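T9SS C-terminal target domain-containing protein (Bacteroides cellulosilyticus, PDB 5JVK) probably hydrolyses O-glycosidic bonds, as a family 39 glycoside hydrolase of a gut symbiont. Local coordinates at residues I63-L68 and Y91-E96; T454-A459 and Y484-L489. All coordinates share one frame; numbering follows the deposited sequence.

Contact 1 of 2, residues I63-L68 and Y91-E96; sequences IDVTEL and YAVVPE
The N-terminal domain is built from two beta sheets, and here the end of strand 60-65, an outer strand of the three-stranded sheet, meets the end of strand 83-94 in the five-stranded one. The joint is apolar. Val65 and Val93 reach toward each other tip to tip, Val65 CG1 lying 4.1 Å from Val93 CG2. The other branch of Val93, CG1, is turned anti to its backbone N (chi1 -178°) and meets Leu68, whose CD2 is 3.8 Å away. Leu68 does most of the touching, from the turn just after the strand. With CG beside its own backbone N (chi1 -62°) and an extended chi2, its two methyls divide the work. CD2 rests against two successive carbonyls, 3.6 Å from both Val93 O and Val94 O, while CD1 comes to 3.8 Å from Pro95 CB, the two side chains crossing at about a right angle. An alanine in place of Leu68 would lack both methyls and would probably loosen the hold of the turn on Val93 CG1 and on Pro95. The polar partners lie outside the pair. Glu67 starts away from strand 83-94, and its OE1 forms a salt bridge with Arg44 NH1, which also hydrogen-bonds Leu68 O; Gln406 NE2 of helix 403-415 donates to Val93 O. Side chains meeting between two separate sheets, as Val65 and Val93 do, are what a beta-sandwich is built on.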
ATOM      1  N   ILE A  63       8.242  28.715   0.376  1.00 37.61           N
ATOM      2  CA  ILE A  63       9.230  28.480   1.438  1.00 36.76           C
ATOM      3  C   ILE A  63      10.379  27.626   0.901  1.00 36.04           C
ATOM      4  O   ILE A  63      10.147  26.603   0.257  1.00 35.70           O
ATOM      5  CB  ILE A  63       8.598  27.783   2.669  1.00 36.99           C
ATOM      6  CG1 ILE A  63       7.350  28.554   3.132  1.00 37.27           C
ATOM      7  CG2 ILE A  63       9.613  27.669   3.811  1.00 36.99           C
ATOM      8  CD1 ILE A  63       6.656  27.981   4.349  1.00 37.30           C
ATOM      9  N   ASP A  64      11.610  28.054   1.184  1.00 35.57           N
ATOM     10  CA  ASP A  64      12.819  27.330   0.781  1.00 35.10           C
ATOM     11  C   ASP A  64      13.089  26.178   1.750  1.00 33.57           C
ATOM     12  O   ASP A  64      13.405  26.409   2.917  1.00 33.26           O
ATOM     13  CB  ASP A  64      14.036  28.266   0.762  1.00 36.18           C
ATOM     14  CG  ASP A  64      13.911  29.382  -0.265  1.00 37.27           C
ATOM     15  OD1 ASP A  64      13.752  29.073  -1.464  1.00 36.93           O
ATOM     16  OD2 ASP A  64      13.997  30.569   0.128  1.00 37.93           O
ATOM     17  N   VAL A  65      12.965  24.945   1.258  1.00 31.83           N
ATOM     18  CA  VAL A  65      13.150  23.739   2.066  1.00 30.49           C
ATOM     19  C   VAL A  65      14.443  23.052   1.631  1.00 29.96           C
ATOM     20  O   VAL A  65      14.531  22.552   0.511  1.00 30.10           O
ATOM     21  CB  VAL A  65      11.949  22.783   1.905  1.00 30.03           C
ATOM     22  CG1 VAL A  65      12.150  21.505   2.712  1.00 29.81           C
ATOM     23  CG2 VAL A  65      10.659  23.487   2.316  1.00 29.99           C
ATOM     24  N   THR A  66      15.434  23.038   2.523  1.00 29.25           N
ATOM     25  CA  THR A  66      16.780  22.527   2.228  1.00 28.96           C
ATOM     26  C   THR A  66      17.003  21.037   2.527  1.00 28.52           C
ATOM     27  O   THR A  66      18.035  20.484   2.129  1.00 28.66           O
ATOM     28  CB  THR A  66      17.854  23.319   3.003  1.00 29.08           C
ATOM     29  OG1 THR A  66      17.725  23.063   4.408  1.00 29.54           O
ATOM     30  CG2 THR A  66      17.722  24.816   2.741  1.00 29.04           C
ATOM     31  N   GLU A  67      16.067  20.406   3.238  1.00 27.75           N
ATOM     32  CA  GLU A  67      16.158  18.980   3.582  1.00 26.84           C
ATOM     33  C   GLU A  67      14.806  18.289   3.440  1.00 25.64           C
ATOM     34  O   GLU A  67      13.759  18.910   3.619  1.00 25.35           O
ATOM     35  CB  GLU A  67      16.647  18.804   5.021  1.00 27.11           C
ATOM     36  CG  GLU A  67      18.108  19.146   5.262  1.00 27.39           C
ATOM     37  CD  GLU A  67      18.536  18.879   6.698  1.00 28.05           C
ATOM     38  OE1 GLU A  67      18.183  17.810   7.245  1.00 28.90           O
ATOM     39  OE2 GLU A  67      19.231  19.734   7.289  1.00 28.18           O
ATOM     40  N   LEU A  68      14.844  16.992   3.144  1.00 24.84           N
ATOM     41  CA  LEU A  68      13.635  16.168   3.074  1.00 24.20           C
ATOM     42  C   LEU A  68      13.015  15.983   4.460  1.00 23.65           C
ATOM     43  O   LEU A  68      13.700  16.094   5.487  1.00 22.95           O
ATOM     44  CB  LEU A  68      13.946  14.789   2.474  1.00 24.02           C
ATOM     45  CG  LEU A  68      14.477  14.731   1.041  1.00 23.91           C
ATOM     46  CD1 LEU A  68      14.751  13.291   0.645  1.00 23.76           C
ATOM     47  CD2 LEU A  68      13.499  15.379   0.073  1.00 23.98           C
ATOM     48  N   TYR A  91       2.720  18.605   5.508  1.00 28.25           N
ATOM     49  CA  TYR A  91       3.326  18.753   4.188  1.00 27.19           C
ATOM     50  C   TYR A  91       4.510  17.793   4.064  1.00 26.48           C
ATOM     51  O   TYR A  91       5.454  17.853   4.852  1.00 25.70           O
ATOM     52  CB  TYR A  91       3.779  20.200   3.983  1.00 27.34           C
ATOM     53  CG  TYR A  91       4.108  20.549   2.549  1.00 27.25           C
ATOM     54  CD1 TYR A  91       3.096  20.836   1.631  1.00 27.16           C
ATOM     55  CD2 TYR A  91       5.430  20.601   2.108  1.00 27.43           C
ATOM     56  CE1 TYR A  91       3.391  21.158   0.314  1.00 27.38           C
ATOM     57  CE2 TYR A  91       5.736  20.921   0.791  1.00 27.50           C
ATOM     58  CZ  TYR A  91       4.716  21.198  -0.101  1.00 27.44           C
ATOM     59  OH  TYR A  91       5.018  21.516  -1.404  1.00 27.23           O
ATOM     60  N   ALA A  92       4.443  16.906   3.074  1.00 26.16           N
ATOM     61  CA  ALA A  92       5.441  15.857   2.887  1.00 26.23           C
ATOM     62  C   ALA A  92       6.427  16.252   1.791  1.00 26.45           C
ATOM     63  O   ALA A  92       6.048  16.367   0.626  1.00 27.03           O
ATOM     64  CB  ALA A  92       4.755  14.542   2.539  1.00 26.05           C
ATOM     65  N   VAL A  93       7.686  16.470   2.176  1.00 26.39           N
ATOM     66  CA  VAL A  93       8.780  16.680   1.226  1.00 26.42           C
ATOM     67  C   VAL A  93       9.527  15.348   1.068  1.00 26.52           C
ATOM     68  O   VAL A  93      10.400  15.011   1.874  1.00 26.31           O
ATOM     69  CB  VAL A  93       9.728  17.813   1.684  1.00 26.25           C
ATOM     70  CG1 VAL A  93      10.823  18.048   0.651  1.00 26.01           C
ATOM     71  CG2 VAL A  93       8.933  19.091   1.928  1.00 26.28           C
ATOM     72  N   VAL A  94       9.169  14.606   0.019  1.00 26.74           N
ATOM     73  CA  VAL A  94       9.618  13.214  -0.173  1.00 27.05           C
ATOM     74  C   VAL A  94      10.753  13.118  -1.195  1.00 27.76           C
ATOM     75  O   VAL A  94      10.921  14.031  -2.006  1.00 27.73           O
ATOM     76  CB  VAL A  94       8.447  12.286  -0.605  1.00 26.56           C
ATOM     77  CG1 VAL A  94       7.285  12.405   0.370  1.00 26.48           C
ATOM     78  CG2 VAL A  94       7.994  12.559  -2.038  1.00 26.46           C
ATOM     79  N   PRO A  95      11.536  12.015  -1.161  1.00 28.59           N
ATOM     80  CA  PRO A  95      12.562  11.836  -2.191  1.00 29.33           C
ATOM     81  C   PRO A  95      11.950  11.547  -3.556  1.00 30.35           C
ATOM     82  O   PRO A  95      10.907  10.906  -3.637  1.00 30.01           O
ATOM     83  CB  PRO A  95      13.362  10.626  -1.692  1.00 29.05           C
ATOM     84  CG  PRO A  95      12.419   9.883  -0.819  1.00 28.92           C
ATOM     85  CD  PRO A  95      11.579  10.932  -0.160  1.00 28.71           C
ATOM     86  N   GLU A  96      12.597  12.034  -4.609  1.00 32.50           N
ATOM     87  CA  GLU A  96      12.145  11.806  -5.978  1.00 33.84           C
ATOM     88  C   GLU A  96      12.626  10.428  -6.428  1.00 33.84           C
ATOM     89  O   GLU A  96      13.808  10.107  -6.283  1.00 32.93           O
ATOM     90  CB  GLU A  96      12.694  12.894  -6.902  1.00 35.10           C
ATOM     91  CG  GLU A  96      11.989  12.996  -8.243  1.00 36.47           C
ATOM     92  CD  GLU A  96      12.526  14.134  -9.097  1.00 38.06           C
ATOM     93  OE1 GLU A  96      12.607  15.283  -8.598  1.00 38.82           O
ATOM     94  OE2 GLU A  96      12.862  13.880 -10.275  1.00 38.91           O
TER

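Contact 2 of 2, residues T454-A459 and Y484-L489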
ATOM      1  N   THR A 454      20.008   1.329  21.493  1.00 26.63           N
ATOM      2  CA  THR A 454      21.248   1.614  20.793  1.00 26.65           C
ATOM      3  C   THR A 454      21.984   0.298  20.545  1.00 27.19           C
ATOM      4  O   THR A 454      22.049  -0.552  21.434  1.00 26.88           O
ATOM      5  CB  THR A 454      22.132   2.561  21.620  1.00 26.27           C
ATOM      6  OG1 THR A 454      21.422   3.786  21.857  1.00 25.87           O
ATOM      7  CG2 THR A 454      23.445   2.861  20.898  1.00 26.05           C
ATOM      8  N   ILE A 455      22.512   0.127  19.333  1.00 27.90           N
ATOM      9  CA  ILE A 455      23.381  -1.009  19.007  1.00 28.47           C
ATOM     10  C   ILE A 455      24.643  -0.548  18.284  1.00 29.31           C
ATOM     11  O   ILE A 455      24.701   0.558  17.744  1.00 28.81           O
ATOM     12  CB  ILE A 455      22.666  -2.094  18.159  1.00 28.45           C
ATOM     13  CG1 ILE A 455      22.172  -1.537  16.817  1.00 28.29           C
ATOM     14  CG2 ILE A 455      21.503  -2.701  18.932  1.00 28.46           C
ATOM     15  CD1 ILE A 455      21.980  -2.607  15.767  1.00 28.24           C
ATOM     16  N   ARG A 456      25.645  -1.420  18.285  1.00 30.88           N
ATOM     17  CA  ARG A 456      26.911  -1.179  17.613  1.00 32.37           C
ATOM     18  C   ARG A 456      27.108  -2.259  16.570  1.00 33.15           C
ATOM     19  O   ARG A 456      27.304  -3.412  16.919  1.00 32.83           O
ATOM     20  CB  ARG A 456      28.048  -1.182  18.631  1.00 32.69           C
ATOM     21  CG  ARG A 456      28.094   0.097  19.437  1.00 33.44           C
ATOM     22  CD  ARG A 456      28.950  -0.019  20.684  1.00 34.34           C
ATOM     23  NE  ARG A 456      29.216   1.308  21.244  1.00 35.19           N
ATOM     24  CZ  ARG A 456      28.343   2.052  21.933  1.00 36.15           C
ATOM     25  NH1 ARG A 456      27.104   1.625  22.191  1.00 36.32           N
ATOM     26  NH2 ARG A 456      28.716   3.252  22.376  1.00 36.43           N
ATOM     27  N   VAL A 457      27.028  -1.885  15.296  1.00 35.12           N
ATOM     28  CA  VAL A 457      27.220  -2.813  14.183  1.00 36.68           C
ATOM     29  C   VAL A 457      28.588  -2.544  13.583  1.00 38.40           C
ATOM     30  O   VAL A 457      28.917  -1.388  13.310  1.00 38.78           O
ATOM     31  CB  VAL A 457      26.151  -2.609  13.087  1.00 36.54           C
ATOM     32  CG1 VAL A 457      26.295  -3.660  11.989  1.00 36.79           C
ATOM     33  CG2 VAL A 457      24.753  -2.645  13.692  1.00 36.36           C
ATOM     34  N   LYS A 458      29.381  -3.597  13.376  1.00 40.76           N
ATOM     35  CA  LYS A 458      30.686  -3.444  12.731  1.00 43.86           C
ATOM     36  C   LYS A 458      30.485  -2.943  11.305  1.00 45.65           C
ATOM     37  O   LYS A 458      29.640  -3.470  10.583  1.00 44.92           O
ATOM     38  CB  LYS A 458      31.476  -4.756  12.711  1.00 45.36           C
ATOM     39  CG  LYS A 458      32.792  -4.647  11.951  1.00 47.19           C
ATOM     40  CD  LYS A 458      33.758  -5.774  12.265  1.00 49.40           C
ATOM     41  CE  LYS A 458      35.071  -5.573  11.519  1.00 51.15           C
ATOM     42  NZ  LYS A 458      35.888  -6.816  11.460  1.00 52.41           N
ATOM     43  N   ALA A 459      31.268  -1.932  10.923  1.00 48.32           N
ATOM     44  CA  ALA A 459      31.149  -1.270   9.619  1.00 50.30           C
ATOM     45  C   ALA A 459      31.340  -2.266   8.466  1.00 52.16           C
ATOM     46  O   ALA A 459      32.472  -2.685   8.199  1.00 53.30           O
ATOM     47  CB  ALA A 459      32.163  -0.136   9.511  1.00 49.95           C
ATOM     48  N   TYR A 484      33.001   0.469  14.745  1.00 34.27           N
ATOM     49  CA  TYR A 484      31.591   0.083  14.856  1.00 32.76           C
ATOM     50  C   TYR A 484      30.706   1.304  14.660  1.00 30.58           C
ATOM     51  O   TYR A 484      30.979   2.369  15.217  1.00 30.07           O
ATOM     52  CB  TYR A 484      31.299  -0.524  16.231  1.00 33.68           C
ATOM     53  CG  TYR A 484      31.803  -1.935  16.399  1.00 34.89           C
ATOM     54  CD1 TYR A 484      33.161  -2.192  16.583  1.00 35.68           C
ATOM     55  CD2 TYR A 484      30.924  -3.020  16.379  1.00 35.41           C
ATOM     56  CE1 TYR A 484      33.633  -3.488  16.738  1.00 36.38           C
ATOM     57  CE2 TYR A 484      31.386  -4.320  16.534  1.00 35.90           C
ATOM     58  CZ  TYR A 484      32.739  -4.549  16.714  1.00 36.48           C
ATOM     59  OH  TYR A 484      33.206  -5.832  16.868  1.00 37.29           O
ATOM     60  N   LEU A 485      29.644   1.143  13.876  1.00 28.34           N
ATOM     61  CA  LEU A 485      28.648   2.191  13.701  1.00 26.84           C
ATOM     62  C   LEU A 485      27.672   2.134  14.872  1.00 25.67           C
ATOM     63  O   LEU A 485      27.034   1.104  15.090  1.00 24.84           O
ATOM     64  CB  LEU A 485      27.900   2.013  12.379  1.00 26.70           C
ATOM     65  CG  LEU A 485      28.770   1.979  11.122  1.00 26.95           C
ATOM     66  CD1 LEU A 485      27.924   1.655   9.901  1.00 27.17           C
ATOM     67  CD2 LEU A 485      29.504   3.296  10.931  1.00 27.21           C
ATOM     68  N   VAL A 486      27.570   3.232  15.624  1.00 24.75           N
ATOM     69  CA  VAL A 486      26.637   3.337  16.749  1.00 24.24           C
ATOM     70  C   VAL A 486      25.293   3.802  16.198  1.00 23.81           C
ATOM     71  O   VAL A 486      25.172   4.951  15.774  1.00 24.21           O
ATOM     72  CB  VAL A 486      27.131   4.331  17.830  1.00 23.97           C
ATOM     73  CG1 VAL A 486      26.179   4.352  19.023  1.00 23.81           C
ATOM     74  CG2 VAL A 486      28.544   3.982  18.282  1.00 24.04           C
ATOM     75  N   LEU A 487      24.303   2.907  16.199  1.00 23.30           N
ATOM     76  CA  LEU A 487      22.969   3.188  15.653  1.00 22.98           C
ATOM     77  C   LEU A 487      21.935   3.298  16.765  1.00 22.83           C
ATOM     78  O   LEU A 487      21.808   2.388  17.585  1.00 22.80           O
ATOM     79  CB  LEU A 487      22.536   2.079  14.691  1.00 22.90           C
ATOM     80  CG  LEU A 487      23.418   1.821  13.469  1.00 23.05           C
ATOM     81  CD1 LEU A 487      22.852   0.665  12.659  1.00 23.07           C
ATOM     82  CD2 LEU A 487      23.540   3.067  12.607  1.00 23.16           C
ATOM     83  N   ASN A 488      21.194   4.406  16.773  1.00 22.54           N
ATOM     84  CA  ASN A 488      20.116   4.633  17.732  1.00 22.26           C
ATOM     85  C   ASN A 488      18.802   4.198  17.102  1.00 21.44           C
ATOM     86  O   ASN A 488      18.154   4.971  16.396  1.00 21.16           O
ATOM     87  CB  ASN A 488      20.069   6.104  18.143  1.00 22.71           C
ATOM     88  CG  ASN A 488      21.319   6.534  18.889  1.00 23.44           C
ATOM     89  OD1 ASN A 488      21.736   5.885  19.849  1.00 23.50           O
ATOM     90  ND2 ASN A 488      21.932   7.630  18.443  1.00 23.88           N
ATOM     91  N   LEU A 489      18.424   2.949  17.365  1.00 20.64           N
ATOM     92  CA  LEU A 489      17.284   2.325  16.707  1.00 20.04           C
ATOM     93  C   LEU A 489      15.962   2.787  17.304  1.00 19.58           C
ATOM     94  O   LEU A 489      15.845   2.979  18.518  1.00 19.50           O
ATOM     95  CB  LEU A 489      17.373   0.798  16.800  1.00 20.05           C
ATOM     96  CG  LEU A 489      18.634   0.119  16.254  1.00 20.27           C
ATOM     97  CD1 LEU A 489      18.474  -1.391  16.340  1.00 20.46           C
ATOM     98  CD2 LEU A 489      18.928   0.540  14.822  1.00 20.35           C
TER
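Four backbone hydrogen bonds tie strand 454-458 to the antiparallel strand 484-489, two for each hydrogen-bonded pair. Ile455 and Leu487 bond each other in both directions, Leu487 N reaching Ile455 O at 2.8 Å and nearly along the C=O axis. Val457 and Leu485 repeat the pattern, with Leu485 N to Val457 O at 2.7 Å and a more bent N-H...O angle of 151°. One face carries the non-hydrogen-bonded pairs. Thr454 OG1 donates to Asn488 OD1 at 2.9 Å, in the plane of the amide carbonyl, the two side chains lying side by side. Val486 touches its partner Arg456 and, diagonally, Thr454: its CG1 meets Thr454 CG2 at 3.6 Å, and its CG2 sits over one face of the Arg456 guanidinium, 4.0 Å from NE of that arginine. At the far end Lys458 CB lies over a face of the Tyr484 ring, 4.2 Å from its centroid in a CH-pi contact, and Arg456 O is at the ring edge. Arg456 NE forms a salt bridge with Asp481 OD2, which probably helps to hold the guanidinium beside Val486. On the other face, Ile455 CG1 packs at 3.7 Å on Leu489 CD1, and Val457 CG2 touches Leu487 CD1. That apolar side turns to the six-stranded antiparallel sheet: Ile455 touches strand 429-436, Leu487 strand 439-447, and Leu485 strand 494-498.

Contact 1 precedes contact 2 along the chain, and the eight-stranded parallel barrel, strands 106-109 to 373-375, is threaded between them. This is the (beta/alpha)8 or TIM barrel, the catalytic fold of family 39 glycoside hydrolases; the contacts lie in beta regions before and after it in the chain and share no strand or sheet. Their centres are 27 Å apart, and their nearest atoms stay about 16 Å apart. Contact 1 docks by Val94 and Pro95 on helix 403-415, probably the last helix of the barrel, while Glu67 touches Cys474, in the chain between the two strands of contact 2. The N-terminal domain thus lies against the barrel and also touches the C-terminal beta region.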